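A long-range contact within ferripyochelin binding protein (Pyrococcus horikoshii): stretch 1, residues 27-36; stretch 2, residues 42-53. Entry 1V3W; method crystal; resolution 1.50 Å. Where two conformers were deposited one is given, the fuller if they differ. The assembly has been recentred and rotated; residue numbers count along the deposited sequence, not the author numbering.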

ATOM      1  N   GLY A  27       5.703 -16.627 -10.330  1.00  8.49           N
ATOM      2  CA  GLY A  27       6.295 -16.761 -11.648  1.00  7.40           C
ATOM      3  C   GLY A  27       7.731 -16.392 -11.949  1.00  7.79           C
ATOM      4  O   GLY A  27       8.664 -16.805 -11.259  1.00  9.37           O
ATOM      5  N   ASP A  28       7.886 -15.609 -13.011  1.00  7.11           N
ATOM      6  CA  ASP A  28       9.188 -15.183 -13.505  1.00 10.12           C
ATOM      7  C   ASP A  28       9.805 -14.085 -12.656  1.00 10.26           C
ATOM      8  O   ASP A  28       9.786 -12.909 -13.025  1.00  8.19           O
ATOM      9  CB  ASP A  28       9.049 -14.716 -14.957  1.00 10.27           C
ATOM     10  CG  ASP A  28      10.383 -14.617 -15.676  1.00 13.02           C
ATOM     11  OD1 ASP A  28      10.377 -14.252 -16.869  1.00 17.62           O
ATOM     12  OD2 ASP A  28      11.430 -14.904 -15.055  1.00 13.39           O
ATOM     13  N   VAL A  29      10.360 -14.491 -11.522  1.00  8.57           N
ATOM     14  CA  VAL A  29      10.998 -13.575 -10.594  1.00  7.29           C
ATOM     15  C   VAL A  29      12.364 -14.123 -10.225  1.00  8.79           C
ATOM     16  O   VAL A  29      12.509 -15.314  -9.942  1.00 11.76           O
ATOM     17  CB  VAL A  29      10.165 -13.416  -9.301  1.00  7.58           C
ATOM     18  CG1 VAL A  29      10.884 -12.493  -8.325  1.00 10.71           C
ATOM     19  CG2 VAL A  29       8.790 -12.870  -9.636  1.00  8.77           C
ATOM     20  N   VAL A  30      13.371 -13.256 -10.253  1.00  6.66           N
ATOM     21  CA  VAL A  30      14.724 -13.648  -9.893  1.00  7.98           C
ATOM     22  C   VAL A  30      15.159 -12.809  -8.698  1.00  7.20           C
ATOM     23  O   VAL A  30      15.108 -11.580  -8.747  1.00  8.57           O
ATOM     24  CB  VAL A  30      15.720 -13.406 -11.051  1.00  7.81           C
ATOM     25  CG1 VAL A  30      17.120 -13.810 -10.616  1.00 10.60           C
ATOM     26  CG2 VAL A  30      15.296 -14.190 -12.287  1.00 11.71           C
ATOM     27  N   LEU A  31      15.562 -13.469  -7.618  1.00  6.79           N
ATOM     28  CA  LEU A  31      16.027 -12.770  -6.422  1.00  7.02           C
ATOM     29  C   LEU A  31      17.464 -13.230  -6.186  1.00  7.72           C
ATOM     30  O   LEU A  31      17.699 -14.385  -5.829  1.00  7.93           O
ATOM     31  CB  LEU A  31      15.139 -13.138  -5.218  1.00  8.51           C
ATOM     32  CG  LEU A  31      13.639 -12.819  -5.332  1.00  6.61           C
ATOM     33  CD1 LEU A  31      12.904 -13.274  -4.075  1.00 10.36           C
ATOM     34  CD2 LEU A  31      13.451 -11.327  -5.548  1.00  8.57           C
ATOM     35  N   GLU A  32      18.429 -12.317  -6.330  0.50  6.47           N
ATOM     36  CA  GLU A  32      19.824 -12.692  -6.124  0.50  6.12           C
ATOM     37  C   GLU A  32      20.228 -12.803  -4.676  0.50  5.56           C
ATOM     38  O   GLU A  32      19.422 -12.684  -3.742  0.50  2.41           O
ATOM     39  CB  GLU A  32      20.784 -11.698  -6.806  0.50  6.42           C
ATOM     40  CG  GLU A  32      21.427 -12.200  -8.115  0.50 14.44           C
ATOM     41  CD  GLU A  32      22.686 -13.060  -7.928  0.50 19.22           C
ATOM     42  OE1 GLU A  32      22.885 -13.641  -6.840  0.50  7.97           O
ATOM     43  OE2 GLU A  32      23.475 -13.164  -8.894  0.50 25.68           O
ATOM     44  N   GLU A  33      21.515 -13.067  -4.512  1.00  8.03           N
ATOM     45  CA  GLU A  33      22.115 -13.157  -3.192  1.00  8.88           C
ATOM     46  C   GLU A  33      21.899 -11.962  -2.269  1.00  7.43           C
ATOM     47  O   GLU A  33      21.995 -10.811  -2.691  1.00  8.77           O
ATOM     48  CB  GLU A  33      23.610 -13.437  -3.382  1.00  9.64           C
ATOM     49  CG  GLU A  33      24.483 -13.386  -2.150  1.00 12.90           C
ATOM     50  CD  GLU A  33      25.901 -13.830  -2.461  1.00 18.45           C
ATOM     51  OE1 GLU A  33      26.301 -13.760  -3.645  1.00 16.32           O
ATOM     52  OE2 GLU A  33      26.616 -14.243  -1.526  1.00 21.38           O
ATOM     53  N   LYS A  34      21.588 -12.269  -1.011  1.00  9.16           N
ATOM     54  CA  LYS A  34      21.374 -11.278   0.035  1.00  7.81           C
ATOM     55  C   LYS A  34      20.243 -10.285  -0.200  1.00  9.02           C
ATOM     56  O   LYS A  34      20.255  -9.177   0.338  1.00  8.63           O
ATOM     57  CB  LYS A  34      22.688 -10.543   0.324  1.00 10.64           C
ATOM     58  CG  LYS A  34      23.753 -11.462   0.916  1.00 12.52           C
ATOM     59  CD  LYS A  34      25.088 -10.758   1.091  1.00 18.04           C
ATOM     60  CE  LYS A  34      26.108 -11.676   1.752  1.00 22.90           C
ATOM     61  NZ  LYS A  34      26.355 -12.905   0.952  1.00 36.71           N
ATOM     62  N   THR A  35      19.272 -10.682  -1.016  1.00  8.05           N
ATOM     63  CA  THR A  35      18.118  -9.829  -1.254  1.00  6.99           C
ATOM     64  C   THR A  35      17.120 -10.173  -0.165  1.00  6.93           C
ATOM     65  O   THR A  35      17.269 -11.176   0.534  1.00  8.19           O
ATOM     66  CB  THR A  35      17.452 -10.095  -2.624  1.00  8.20           C
ATOM     67  OG1 THR A  35      17.133 -11.488  -2.744  1.00  8.25           O
ATOM     68  CG2 THR A  35      18.370  -9.672  -3.753  1.00  8.36           C
ATOM     69  N   SER A  36      16.105  -9.337  -0.012  1.00  5.98           N
ATOM     70  CA  SER A  36      15.088  -9.594   0.991  1.00  6.14           C
ATOM     71  C   SER A  36      13.748  -9.041   0.532  1.00  6.61           C
ATOM     72  O   SER A  36      13.673  -7.958  -0.052  1.00  7.29           O
ATOM     73  CB  SER A  36      15.495  -8.990   2.346  1.00  6.43           C
ATOM     74  OG  SER A  36      15.820  -7.614   2.253  1.00  7.32           O
ATOM     75  N   VAL A  42       4.518  -7.828  -2.825  1.00  6.27           N
ATOM     76  CA  VAL A  42       4.072  -8.677  -3.923  1.00  6.48           C
ATOM     77  C   VAL A  42       4.933  -8.482  -5.162  1.00  5.69           C
ATOM     78  O   VAL A  42       5.060  -7.367  -5.664  1.00  7.01           O
ATOM     79  CB  VAL A  42       2.597  -8.380  -4.317  1.00  4.18           C
ATOM     80  CG1 VAL A  42       2.175  -9.282  -5.473  1.00  7.51           C
ATOM     81  CG2 VAL A  42       1.678  -8.591  -3.114  1.00  7.70           C
ATOM     82  N   LEU A  43       5.542  -9.566  -5.631  1.00  5.98           N
ATOM     83  CA  LEU A  43       6.352  -9.536  -6.844  1.00  5.89           C
ATOM     84  C   LEU A  43       5.622 -10.477  -7.798  1.00  7.30           C
ATOM     85  O   LEU A  43       5.757 -11.698  -7.715  1.00  6.97           O
ATOM     86  CB  LEU A  43       7.784 -10.029  -6.580  1.00  7.27           C
ATOM     87  CG  LEU A  43       8.689  -9.079  -5.786  1.00  9.59           C
ATOM     88  CD1 LEU A  43       8.215  -8.999  -4.345  1.00 16.22           C
ATOM     89  CD2 LEU A  43      10.123  -9.572  -5.838  1.00 13.14           C
ATOM     90  N   ARG A  44       4.825  -9.899  -8.692  1.00  7.79           N
ATOM     91  CA  ARG A  44       4.040 -10.691  -9.629  1.00  6.31           C
ATOM     92  C   ARG A  44       4.685 -10.783 -11.007  1.00  6.64           C
ATOM     93  O   ARG A  44       4.556  -9.883 -11.831  1.00  7.81           O
ATOM     94  CB  ARG A  44       2.619 -10.112  -9.717  1.00  6.90           C
ATOM     95  CG  ARG A  44       1.648 -10.920 -10.573  1.00  7.17           C
ATOM     96  CD  ARG A  44       0.211 -10.844 -10.028  1.00  6.75           C
ATOM     97  NE  ARG A  44      -0.312  -9.480  -9.951  1.00  6.65           N
ATOM     98  CZ  ARG A  44      -0.919  -8.844 -10.950  1.00  6.25           C
ATOM     99  NH1 ARG A  44      -1.089  -9.442 -12.123  1.00  7.11           N
ATOM    100  NH2 ARG A  44      -1.367  -7.608 -10.773  1.00  6.57           N
ATOM    101  N   GLY A  45       5.389 -11.886 -11.245  1.00  7.65           N
ATOM    102  CA  GLY A  45       6.052 -12.090 -12.523  1.00  8.42           C
ATOM    103  C   GLY A  45       5.207 -12.906 -13.481  1.00  8.00           C
ATOM    104  O   GLY A  45       5.634 -13.967 -13.942  1.00  9.90           O
ATOM    105  N   ASP A  46       4.010 -12.412 -13.788  1.00  6.37           N
ATOM    106  CA  ASP A  46       3.103 -13.125 -14.686  1.00  5.93           C
ATOM    107  C   ASP A  46       3.056 -12.610 -16.123  1.00 10.04           C
ATOM    108  O   ASP A  46       2.346 -13.172 -16.961  1.00 10.29           O
ATOM    109  CB  ASP A  46       1.686 -13.173 -14.090  1.00  6.54           C
ATOM    110  CG  ASP A  46       1.125 -11.796 -13.767  1.00  7.32           C
ATOM    111  OD1 ASP A  46       1.788 -10.778 -14.062  1.00  7.32           O
ATOM    112  OD2 ASP A  46       0.006 -11.740 -13.210  1.00  7.65           O
ATOM    113  N   ILE A  47       3.795 -11.543 -16.405  1.00  8.85           N
ATOM    114  CA  ILE A  47       3.876 -11.005 -17.759  1.00  8.54           C
ATOM    115  C   ILE A  47       5.366 -11.022 -18.098  1.00 11.20           C
ATOM    116  O   ILE A  47       5.859 -12.007 -18.647  1.00 14.56           O
ATOM    117  CB  ILE A  47       3.295  -9.571 -17.851  1.00  8.25           C
ATOM    118  CG1 ILE A  47       1.820  -9.580 -17.422  1.00  9.53           C
ATOM    119  CG2 ILE A  47       3.406  -9.053 -19.283  1.00 10.99           C
ATOM    120  CD1 ILE A  47       1.143  -8.220 -17.475  1.00 11.50           C
ATOM    121  N   GLU A  48       6.086  -9.956 -17.761  1.00  9.87           N
ATOM    122  CA  GLU A  48       7.526  -9.912 -18.008  1.00  9.22           C
ATOM    123  C   GLU A  48       8.250 -10.291 -16.716  1.00 12.84           C
ATOM    124  O   GLU A  48       7.646 -10.356 -15.646  1.00  8.58           O
ATOM    125  CB  GLU A  48       7.975  -8.512 -18.439  1.00  9.95           C
ATOM    126  CG  GLU A  48       7.378  -7.994 -19.744  1.00 10.27           C
ATOM    127  CD  GLU A  48       7.729  -8.852 -20.945  1.00 20.57           C
ATOM    128  OE1 GLU A  48       8.741  -9.581 -20.888  1.00 25.26           O
ATOM    129  OE2 GLU A  48       6.997  -8.780 -21.955  1.00 20.00           O
ATOM    130  N   GLN A  49       9.549 -10.530 -16.816  1.00  9.89           N
ATOM    131  CA  GLN A  49      10.341 -10.904 -15.654  1.00  7.34           C
ATOM    132  C   GLN A  49      10.574  -9.750 -14.684  1.00  8.06           C
ATOM    133  O   GLN A  49      10.606  -8.579 -15.073  1.00  8.66           O
ATOM    134  CB  GLN A  49      11.705 -11.440 -16.103  1.00 10.45           C
ATOM    135  CG  GLN A  49      12.610 -11.893 -14.959  1.00 12.51           C
ATOM    136  CD  GLN A  49      13.962 -12.402 -15.439  1.00 14.31           C
ATOM    137  OE1 GLN A  49      14.898 -11.626 -15.651  1.00 17.21           O
ATOM    138  NE2 GLN A  49      14.064 -13.712 -15.621  1.00 13.72           N
ATOM    139  N   ILE A  50      10.713 -10.100 -13.409  1.00  8.01           N
ATOM    140  CA  ILE A  50      11.037  -9.131 -12.370  1.00  7.24           C
ATOM    141  C   ILE A  50      12.367  -9.638 -11.837  1.00  7.27           C
ATOM    142  O   ILE A  50      12.444 -10.742 -11.297  1.00  8.32           O
ATOM    143  CB  ILE A  50      10.013  -9.121 -11.222  1.00  6.77           C
ATOM    144  CG1 ILE A  50       8.668  -8.614 -11.741  1.00  6.50           C
ATOM    145  CG2 ILE A  50      10.519  -8.229 -10.085  1.00  8.78           C
ATOM    146  CD1 ILE A  50       7.526  -8.820 -10.770  1.00  6.79           C
ATOM    147  N   TYR A  51      13.415  -8.841 -12.024  1.00  6.19           N
ATOM    148  CA  TYR A  51      14.752  -9.207 -11.577  1.00  7.40           C
ATOM    149  C   TYR A  51      15.196  -8.287 -10.448  1.00  6.04           C
ATOM    150  O   TYR A  51      15.112  -7.067 -10.576  1.00  7.59           O
ATOM    151  CB  TYR A  51      15.740  -9.085 -12.741  1.00  8.63           C
ATOM    152  CG  TYR A  51      17.159  -9.438 -12.374  1.00 10.38           C
ATOM    153  CD1 TYR A  51      17.638 -10.738 -12.533  1.00 12.21           C
ATOM    154  CD2 TYR A  51      18.017  -8.481 -11.837  1.00 11.57           C
ATOM    155  CE1 TYR A  51      18.942 -11.073 -12.164  1.00 10.96           C
ATOM    156  CE2 TYR A  51      19.313  -8.805 -11.462  1.00  9.53           C
ATOM    157  CZ  TYR A  51      19.767 -10.098 -11.628  1.00  9.73           C
ATOM    158  OH  TYR A  51      21.050 -10.401 -11.246  1.00 14.57           O
ATOM    159  N   VAL A  52      15.661  -8.875  -9.349  1.00  5.41           N
ATOM    160  CA  VAL A  52      16.138  -8.102  -8.209  1.00  6.92           C
ATOM    161  C   VAL A  52      17.599  -8.459  -7.943  1.00  6.65           C
ATOM    162  O   VAL A  52      17.912  -9.581  -7.539  1.00  8.06           O
ATOM    163  CB  VAL A  52      15.295  -8.388  -6.952  1.00  5.67           C
ATOM    164  CG1 VAL A  52      15.757  -7.506  -5.800  1.00  7.45           C
ATOM    165  CG2 VAL A  52      13.823  -8.135  -7.254  1.00 10.26           C
ATOM    166  N   GLY A  53      18.480  -7.487  -8.170  1.00  7.84           N
ATOM    167  CA  GLY A  53      19.910  -7.689  -7.993  1.00  9.46           C
ATOM    168  C   GLY A  53      20.401  -7.857  -6.570  1.00  8.16           C
ATOM    169  O   GLY A  53      19.665  -7.632  -5.613  1.00  8.71           O
TER

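The contact between these two stretches is a parallel β-sheet pairing of two stretches that each turn a corner, in which a short ladder of backbone hydrogen bonds sets the register and side chains of paired residues pack beside each other on the same face of the sheet. Strand 29-31 runs beside strand 49-52 with an angle of only 5° between their directions and an axial separation of 4.8 Å. Residues pair in simple order, V29 with I50, V30 with Y51 and L31 with V52, and the two stretches together bury 668 Å² of surface.

The ladder illustrates how parallel strands share their polar groups. In such a pairing one residue reaches both its N and its O across to the residues that flank its partner. V30 plays this part here: its N donates to I50 O at 2.9 Å, and its O accepts from V52 N at 2.8 Å. The same pattern extends beyond the paired residues, with I50 N donating to D28 O at 3.0 Å and E32 N donating to V52 O at 3.0 Å. Between these bonds, V29 CA approaches I50 O to 3.3 Å, a CA-H...O contact that supplements the ladder.

Alternation along the strands sorts the side chains. V29, L31, I50 and V52 project to one face, where they are buried; L31 CD2 lies 3.6 Å from V52 CG2, and V29 CG2 lies 4.3 Å from I50 CB. L43 adds to this buried cluster from a strand whose axis comes no closer than 8.2 Å to that of strand 29-31: L43 CD2 is 3.8 Å from L31 CD2 and 3.9 Å from V29 CG1.

On the other face, V30 and Y51 sit side by side and are partly exposed. V30 CB meets Y51 CD1 at 3.6 Å, while E32 CG comes within 3.6 Å of Y51 OH, so V30 approaches the ring and E32 the hydroxyl end. Nearby, Q49 NE2 donates to D28 OD2 at 2.9 Å, a side-chain link between residues at the beginning of the ladder.

The corner shows what close packing demands of the backbone. D28 N donates to G45 O at 2.9 Å, where G27 and G45 form a further parallel bridge. An ideal CB on G27 would fall 2.4 Å from G45 O. An ideal CB on G45 would fall 2.5 Å from D28 O. Both positions would clash, and the positive phi of G27 independently favours glycine.

At the far end, a type II turn from E32 to T35 leads the first stretch out of the strand. T35 OG1 donates to E32 O at 2.8 Å, bracing the turn, and T35 CG2 lies 4.0 Å from V52 CG1 and makes a tight 3.0 Å approach to G53 O.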